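Sys-1 protein (PDB 3C2G) acts as a beta-catenin of the worm Wnt asymmetry pathway, a transcription coregulator that binds the TCF factor POP-1 directly and activates or represses target genes. Local coordinates at residues A[491-496]-A[543-548]. Sequence-based numbering, arbitrary orientation.
Sequences KENLIG and AQYSYS
In the C-terminal part of the armadillo domain of this beta-catenin, the N-terminal turn of helix 494-507 packs against the segment that follows helix 539-544, with Ile495 and Tyr545 at the centre and their CA atoms 6.3 Å apart. Branching at CB suits Ile495 to this place, since it sets a methyl group, CG2, close to the backbone and directly against the tyrosine. CG2 stands anti to the backbone N, where it meets Tyr545 CB at 3.7 Å and Tyr545 O at 3.6 Å; the far end of the isoleucine turns from residues 543-548, and the side chain also touches Leu532 of helix 515-535 and Val542. The two side chains cross at about a right angle; the methyl group rests on the tyrosine's CB, and the aromatic ring reaches on toward Asn493. There the amide and ring planes lie 47° apart, and Asn493 OD1 comes obliquely to Tyr545 CD1 at 4.1 Å, a loose contact. Asn493 occupies the N-cap position, where short polar side chains are common, and a hydrogen bond from ND2 to Leu483 O anchors this buried residue. Serine, small and polar, fits beside the isoleucine: Ser546 OG makes a hydrogen bond with Val542 O in the preceding helix and lies 3.8 Å from Ile495 CG2.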
loop_
_atom_site.group_PDB
_atom_site.type_symbol
_atom_site.label_atom_id
_atom_site.label_comp_id
_atom_site.label_asym_id
_atom_site.label_seq_id
_atom_site.Cartn_x
_atom_site.Cartn_y
_atom_site.Cartn_z
ATOM N N LYS A 491 -21.581 19.820 25.037
ATOM C CA LYS A 491 -22.971 20.251 25.261
ATOM C C LYS A 491 -23.601 20.872 24.008
ATOM O O LYS A 491 -24.454 21.754 24.111
ATOM C CB LYS A 491 -23.057 21.266 26.418
ATOM C CG LYS A 491 -23.174 20.670 27.812
ATOM C CD LYS A 491 -21.818 20.427 28.454
ATOM C CE LYS A 491 -21.964 19.634 29.754
ATOM N NZ LYS A 491 -22.780 18.391 29.559
ATOM N N GLU A 492 -23.163 20.424 22.835
ATOM C CA GLU A 492 -23.643 20.966 21.565
ATOM C C GLU A 492 -24.343 19.889 20.774
ATOM O O GLU A 492 -24.048 18.708 20.930
ATOM C CB GLU A 492 -22.484 21.543 20.746
ATOM C CG GLU A 492 -22.150 22.977 21.091
ATOM C CD GLU A 492 -20.825 23.452 20.508
ATOM O OE1 GLU A 492 -20.289 22.802 19.578
ATOM O OE2 GLU A 492 -20.309 24.489 20.992
ATOM N N ASN A 493 -25.290 20.299 19.939
ATOM C CA ASN A 493 -25.894 19.380 18.990
ATOM C C ASN A 493 -25.186 19.447 17.634
ATOM O O ASN A 493 -24.242 20.222 17.453
ATOM C CB ASN A 493 -27.405 19.622 18.879
ATOM C CG ASN A 493 -27.760 20.798 17.988
ATOM O OD1 ASN A 493 -26.976 21.735 17.796
ATOM N ND2 ASN A 493 -28.961 20.750 17.435
ATOM N N LEU A 494 -25.656 18.641 16.688
ATOM C CA LEU A 494 -25.013 18.505 15.386
ATOM C C LEU A 494 -24.590 19.836 14.772
ATOM O O LEU A 494 -23.465 19.955 14.282
ATOM C CB LEU A 494 -25.894 17.702 14.417
ATOM C CG LEU A 494 -25.251 17.292 13.085
ATOM C CD1 LEU A 494 -23.952 16.483 13.283
ATOM C CD2 LEU A 494 -26.233 16.525 12.203
ATOM N N ILE A 495 -25.469 20.838 14.814
ATOM C CA ILE A 495 -25.141 22.153 14.243
ATOM C C ILE A 495 -23.850 22.719 14.848
ATOM O O ILE A 495 -22.980 23.182 14.121
ATOM C CB ILE A 495 -26.279 23.217 14.400
ATOM C CG1 ILE A 495 -27.674 22.655 14.086
ATOM C CG2 ILE A 495 -25.986 24.433 13.541
ATOM C CD1 ILE A 495 -27.811 22.008 12.724
ATOM N N GLY A 496 -23.746 22.681 16.173
ATOM C CA GLY A 496 -22.555 23.153 16.889
ATOM C C GLY A 496 -21.290 22.440 16.434
ATOM O O GLY A 496 -20.250 23.073 16.219
ATOM N N ALA A 543 -30.499 28.206 11.589
ATOM C CA ALA A 543 -30.095 29.593 11.473
ATOM C C ALA A 543 -29.608 30.136 12.806
ATOM O O ALA A 543 -28.498 30.674 12.893
ATOM C CB ALA A 543 -31.223 30.422 10.943
ATOM N N GLN A 544 -30.403 29.975 13.859
ATOM C CA GLN A 544 -29.993 30.548 15.142
ATOM C C GLN A 544 -28.831 29.795 15.792
ATOM O O GLN A 544 -28.030 30.397 16.495
ATOM C CB GLN A 544 -31.175 30.830 16.086
ATOM C CG GLN A 544 -31.872 29.625 16.672
ATOM C CD GLN A 544 -33.334 29.900 17.068
ATOM O OE1 GLN A 544 -33.764 31.057 17.191
ATOM N NE2 GLN A 544 -34.099 28.824 17.267
ATOM N N TYR A 545 -28.699 28.502 15.519
ATOM C CA TYR A 545 -27.522 27.768 15.995
ATOM C C TYR A 545 -26.268 27.976 15.129
ATOM O O TYR A 545 -25.225 27.378 15.402
ATOM C CB TYR A 545 -27.817 26.275 16.165
ATOM C CG TYR A 545 -28.535 25.907 17.444
ATOM C CD1 TYR A 545 -27.827 25.634 18.609
ATOM C CD2 TYR A 545 -29.927 25.821 17.486
ATOM C CE1 TYR A 545 -28.487 25.288 19.791
ATOM C CE2 TYR A 545 -30.596 25.478 18.656
ATOM C CZ TYR A 545 -29.874 25.211 19.801
ATOM O OH TYR A 545 -30.538 24.863 20.957
ATOM N N SER A 546 -26.355 28.828 14.111
ATOM C CA SER A 546 -25.209 29.102 13.230
ATOM C C SER A 546 -24.513 30.445 13.450
ATOM O O SER A 546 -23.812 30.928 12.558
ATOM C CB SER A 546 -25.637 29.001 11.770
ATOM O OG SER A 546 -25.849 27.652 11.441
ATOM N N TYR A 547 -24.708 31.040 14.625
ATOM C CA TYR A 547 -24.075 32.313 14.975
ATOM C C TYR A 547 -22.531 32.233 14.915
ATOM O O TYR A 547 -21.870 33.215 14.618
ATOM C CB TYR A 547 -24.552 32.777 16.356
ATOM C CG TYR A 547 -24.171 31.822 17.450
ATOM C CD1 TYR A 547 -24.950 30.702 17.717
ATOM C CD2 TYR A 547 -23.007 32.009 18.187
ATOM C CE1 TYR A 547 -24.591 29.795 18.697
ATOM C CE2 TYR A 547 -22.637 31.111 19.173
ATOM C CZ TYR A 547 -23.436 30.002 19.423
ATOM O OH TYR A 547 -23.085 29.097 20.412
ATOM N N SER A 548 -21.975 31.058 15.185
ATOM C CA SER A 548 -20.528 30.806 15.056
ATOM C C SER A 548 -19.971 30.965 13.641
ATOM O O SER A 548 -18.779 31.189 13.476
ATOM C CB SER A 548 -20.180 29.412 15.576
ATOM O OG SER A 548 -21.265 28.514 15.359
#